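Local structure of 1-acyl-sn-glycerol-3-phosphate acyltransferase (Thermotoga maritima, 5KYM) at residues N77-L87 against V149-S160. The protein transfers an acyl chain to lysophosphatidic acid, forming phosphatidic acid, as a membrane-embedded HX4D acyltransferase. Numbering follows the deposited sequence.
Sequences NFIVVANHQSL and VTFIVFPEGTRS
Asn77 ND2 is held by two carbonyl oxygens, Val149 O across the contact at 2.8 Å and Leu145 O near the end of helix 137-147; Val149 O lies close to the Asn77 amide plane, whereas ND2 stands above the Val149 carbonyl plane. Beyond it, Thr150 sets OG1 over the centre of the Phe78 ring, and its CG2 reaches CE1 of that ring at 3.5 Å. The two chains then run as parallel strands, laddered by Phe151 N to Phe78 O, Val80 N to Phe151 O, Val153 N to Val80 O and Ala82 N to Val153 O.

Past the strands, Glu156 OE1 uses its anti lone pair to accept His84 N at 2.8 Å in a nearly straight bond (173°), while OE2 takes Leu166 N. His84 O in turn accepts Ser160 N at 3.0 Å. With CG anti to the backbone N (chi1 -161°), the His84 imidazole lies flat on the Phe154 ring, centroids 3.8 Å apart and planes at 8°. Its opposite face receives Arg159 CG, 3.7 Å from the ring centroid, in a CH-pi contact. His84 ND1 is bonded to Asp89 OD2; the two form the HX4D pair, in which, as in other members of the family, the histidine is probably the general base. A serine in place of Phe154 removes the stacked ring and would probably leave the imidazole less firmly fixed in its tilt. Glu156 to Ser160 belong to the EGTRS motif of the family, consistent with a role in the active site.

Strand 79-82 lies between 183-189 and 151-153, the last outermost in the mixed sheet, with the preceding Thr150 backbone-bonded to Ala101; Ile93 of helix 89-96 covers Val80 and Ile152, while Leu145 of helix 137-147 packs against Ile79 and Phe151.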
loop_
_atom_site.group_PDB
_atom_site.type_symbol
_atom_site.label_atom_id
_atom_site.label_comp_id
_atom_site.label_asym_id
_atom_site.label_seq_id
_atom_site.Cartn_x
_atom_site.Cartn_y
_atom_site.Cartn_z
ATOM N N ASN A 77 2.006 -13.314 -8.737
ATOM C CA ASN A 77 2.328 -12.159 -7.901
ATOM C C ASN A 77 2.834 -10.982 -8.767
ATOM O O ASN A 77 2.991 -11.109 -9.983
ATOM C CB ASN A 77 3.318 -12.535 -6.789
ATOM C CG ASN A 77 4.669 -12.867 -7.314
ATOM O OD1 ASN A 77 4.777 -13.270 -8.473
ATOM N ND2 ASN A 77 5.719 -12.677 -6.481
ATOM N N PHE A 78 3.077 -9.833 -8.135
ATOM C CA PHE A 78 3.504 -8.632 -8.850
ATOM C C PHE A 78 4.145 -7.652 -7.868
ATOM O O PHE A 78 4.189 -7.918 -6.664
ATOM C CB PHE A 78 2.340 -8.011 -9.663
ATOM C CG PHE A 78 1.059 -7.927 -8.915
ATOM C CD1 PHE A 78 0.836 -6.893 -8.014
ATOM C CD2 PHE A 78 0.064 -8.887 -9.082
ATOM C CE1 PHE A 78 -0.380 -6.834 -7.279
ATOM C CE2 PHE A 78 -1.137 -8.798 -8.380
ATOM C CZ PHE A 78 -1.370 -7.777 -7.480
ATOM N N ILE A 79 4.707 -6.553 -8.380
ATOM C CA ILE A 79 5.249 -5.517 -7.534
ATOM C C ILE A 79 4.467 -4.250 -7.786
ATOM O O ILE A 79 4.586 -3.681 -8.848
ATOM C CB ILE A 79 6.707 -5.233 -7.825
ATOM C CG1 ILE A 79 7.533 -6.474 -7.704
ATOM C CG2 ILE A 79 7.229 -4.192 -6.824
ATOM C CD1 ILE A 79 8.861 -6.322 -8.442
ATOM N N VAL A 80 3.668 -3.803 -6.794
ATOM C CA VAL A 80 2.866 -2.566 -6.920
ATOM C C VAL A 80 3.857 -1.456 -6.769
ATOM O O VAL A 80 4.637 -1.453 -5.855
ATOM C CB VAL A 80 1.709 -2.466 -5.888
ATOM C CG1 VAL A 80 0.922 -1.182 -6.093
ATOM C CG2 VAL A 80 0.765 -3.623 -6.032
ATOM N N VAL A 81 3.867 -0.554 -7.717
ATOM C CA VAL A 81 4.711 0.575 -7.640
ATOM C C VAL A 81 3.831 1.806 -7.673
ATOM O O VAL A 81 3.121 2.062 -8.640
ATOM C CB VAL A 81 5.779 0.532 -8.721
ATOM C CG1 VAL A 81 6.549 1.870 -8.845
ATOM C CG2 VAL A 81 6.741 -0.617 -8.406
ATOM N N ALA A 82 3.878 2.557 -6.572
ATOM C CA ALA A 82 2.958 3.659 -6.365
ATOM C C ALA A 82 3.698 4.887 -5.907
ATOM O O ALA A 82 4.730 4.758 -5.244
ATOM C CB ALA A 82 1.884 3.259 -5.358
ATOM N N ASN A 83 3.162 6.076 -6.241
ATOM C CA ASN A 83 3.520 7.339 -5.539
ATOM C C ASN A 83 3.042 7.263 -4.070
ATOM O O ASN A 83 2.112 6.499 -3.719
ATOM C CB ASN A 83 2.979 8.579 -6.213
ATOM C CG ASN A 83 1.473 8.635 -6.219
ATOM O OD1 ASN A 83 0.837 7.733 -6.728
ATOM N ND2 ASN A 83 0.879 9.698 -5.686
ATOM N N HIS A 84 3.705 8.045 -3.230
ATOM C CA HIS A 84 3.519 7.958 -1.770
ATOM C C HIS A 84 3.282 9.331 -1.167
ATOM O O HIS A 84 4.106 10.251 -1.345
ATOM C CB HIS A 84 4.779 7.400 -1.153
ATOM C CG HIS A 84 4.594 6.847 0.211
ATOM N ND1 HIS A 84 3.370 6.498 0.706
ATOM C CD2 HIS A 84 5.492 6.576 1.176
ATOM C CE1 HIS A 84 3.518 5.999 1.909
ATOM N NE2 HIS A 84 4.799 6.050 2.232
ATOM N N GLN A 85 2.145 9.509 -0.521
ATOM C CA GLN A 85 1.798 10.847 -0.048
ATOM C C GLN A 85 0.963 10.843 1.238
ATOM O O GLN A 85 0.362 11.859 1.571
ATOM C CB GLN A 85 1.069 11.612 -1.179
ATOM C CG GLN A 85 -0.366 11.134 -1.475
ATOM C CD GLN A 85 -1.070 11.957 -2.529
ATOM O OE1 GLN A 85 -2.298 12.019 -2.540
ATOM N NE2 GLN A 85 -0.298 12.607 -3.415
ATOM N N SER A 86 0.933 9.715 1.950
ATOM C CA SER A 86 0.207 9.599 3.205
ATOM C C SER A 86 0.475 8.287 3.912
ATOM O O SER A 86 0.763 7.312 3.271
ATOM C CB SER A 86 -1.294 9.747 2.941
ATOM O OG SER A 86 -1.995 9.536 4.132
ATOM N N LEU A 87 0.324 8.237 5.218
ATOM C CA LEU A 87 0.280 6.895 5.872
ATOM C C LEU A 87 -0.838 6.044 5.316
ATOM O O LEU A 87 -0.686 4.847 5.224
ATOM C CB LEU A 87 0.091 6.955 7.387
ATOM C CG LEU A 87 1.258 7.607 8.174
ATOM C CD1 LEU A 87 0.858 7.577 9.661
ATOM C CD2 LEU A 87 2.690 7.051 7.937
ATOM N N VAL A 149 5.463 -14.022 -3.318
ATOM C CA VAL A 149 4.802 -12.947 -2.565
ATOM C C VAL A 149 4.632 -11.679 -3.423
ATOM O O VAL A 149 5.580 -11.242 -4.105
ATOM C CB VAL A 149 5.626 -12.550 -1.313
ATOM C CG1 VAL A 149 4.914 -11.440 -0.550
ATOM C CG2 VAL A 149 5.904 -13.746 -0.405
ATOM N N THR A 150 3.435 -11.072 -3.359
ATOM C CA THR A 150 3.220 -9.752 -3.968
ATOM C C THR A 150 3.873 -8.687 -3.093
ATOM O O THR A 150 3.744 -8.730 -1.899
ATOM C CB THR A 150 1.716 -9.459 -4.166
ATOM O OG1 THR A 150 1.222 -10.167 -5.296
ATOM C CG2 THR A 150 1.430 -8.000 -4.484
ATOM N N PHE A 151 4.540 -7.728 -3.695
ATOM C CA PHE A 151 5.097 -6.611 -2.958
ATOM C C PHE A 151 4.447 -5.306 -3.330
ATOM O O PHE A 151 3.827 -5.195 -4.394
ATOM C CB PHE A 151 6.618 -6.489 -3.178
ATOM C CG PHE A 151 7.394 -7.094 -2.086
ATOM C CD1 PHE A 151 7.459 -8.509 -1.975
ATOM C CD2 PHE A 151 7.988 -6.294 -1.099
ATOM C CE1 PHE A 151 8.106 -9.098 -0.906
ATOM C CE2 PHE A 151 8.670 -6.903 -0.034
ATOM C CZ PHE A 151 8.714 -8.298 0.059
ATOM N N ILE A 152 4.603 -4.325 -2.438
ATOM C CA ILE A 152 4.090 -2.970 -2.618
ATOM C C ILE A 152 5.216 -2.092 -2.261
ATOM O O ILE A 152 5.724 -2.173 -1.155
ATOM C CB ILE A 152 2.892 -2.663 -1.682
ATOM C CG1 ILE A 152 1.769 -3.687 -1.902
ATOM C CG2 ILE A 152 2.362 -1.248 -1.883
ATOM C CD1 ILE A 152 0.636 -3.614 -0.913
ATOM N N VAL A 153 5.614 -1.256 -3.195
ATOM C CA VAL A 153 6.918 -0.585 -3.155
ATOM C C VAL A 153 6.705 0.922 -3.474
ATOM O O VAL A 153 5.921 1.247 -4.361
ATOM C CB VAL A 153 7.837 -1.357 -4.147
ATOM C CG1 VAL A 153 8.935 -0.509 -4.759
ATOM C CG2 VAL A 153 8.407 -2.587 -3.468
ATOM N N PHE A 154 7.342 1.817 -2.703
ATOM C CA PHE A 154 7.204 3.253 -2.886
ATOM C C PHE A 154 8.527 3.817 -3.334
ATOM O O PHE A 154 9.272 4.324 -2.535
ATOM C CB PHE A 154 6.724 3.914 -1.586
ATOM C CG PHE A 154 5.335 3.528 -1.195
ATOM C CD1 PHE A 154 4.255 3.908 -1.943
ATOM C CD2 PHE A 154 5.104 2.896 -0.049
ATOM C CE1 PHE A 154 2.964 3.540 -1.574
ATOM C CE2 PHE A 154 3.811 2.531 0.362
ATOM C CZ PHE A 154 2.739 2.845 -0.408
ATOM N N PRO A 155 8.861 3.696 -4.613
ATOM C CA PRO A 155 10.191 4.023 -5.064
ATOM C C PRO A 155 10.730 5.425 -4.664
ATOM O O PRO A 155 11.947 5.607 -4.681
ATOM C CB PRO A 155 10.081 3.995 -6.617
ATOM C CG PRO A 155 8.801 3.449 -6.969
ATOM C CD PRO A 155 7.936 3.569 -5.743
ATOM N N GLU A 156 9.846 6.401 -4.367
ATOM C CA GLU A 156 10.289 7.741 -3.953
ATOM C C GLU A 156 11.072 7.639 -2.619
ATOM O O GLU A 156 11.911 8.498 -2.309
ATOM C CB GLU A 156 9.154 8.787 -3.848
ATOM C CG GLU A 156 7.702 8.451 -4.362
ATOM C CD GLU A 156 6.897 9.719 -4.594
ATOM O OE1 GLU A 156 5.710 9.828 -4.179
ATOM O OE2 GLU A 156 7.477 10.626 -5.201
ATOM N N GLY A 157 10.786 6.594 -1.850
ATOM C CA GLY A 157 11.497 6.297 -0.623
ATOM C C GLY A 157 11.071 7.092 0.604
ATOM O O GLY A 157 11.669 7.014 1.642
ATOM N N THR A 158 9.993 7.838 0.490
ATOM C CA THR A 158 9.526 8.771 1.500
ATOM C C THR A 158 8.205 9.310 0.985
ATOM O O THR A 158 7.945 9.302 -0.216
ATOM C CB THR A 158 10.514 9.942 1.694
ATOM O OG1 THR A 158 9.973 10.873 2.625
ATOM C CG2 THR A 158 10.743 10.728 0.447
ATOM N N ARG A 159 7.389 9.837 1.882
ATOM C CA ARG A 159 6.171 10.545 1.466
ATOM C C ARG A 159 6.566 11.905 0.975
ATOM O O ARG A 159 7.454 12.544 1.523
ATOM C CB ARG A 159 5.164 10.708 2.583
ATOM C CG ARG A 159 4.906 9.402 3.329
ATOM C CD ARG A 159 3.769 9.475 4.258
ATOM N NE ARG A 159 4.072 10.319 5.404
ATOM C CZ ARG A 159 4.711 9.920 6.480
ATOM N NH1 ARG A 159 5.143 8.669 6.567
ATOM N NH2 ARG A 159 4.904 10.752 7.489
ATOM N N SER A 160 5.932 12.305 -0.111
ATOM C CA SER A 160 5.972 13.668 -0.579
ATOM C C SER A 160 5.431 14.527 0.544
ATOM O O SER A 160 4.451 14.179 1.205
ATOM C CB SER A 160 5.081 13.816 -1.807
ATOM O OG SER A 160 4.765 15.148 -2.108
#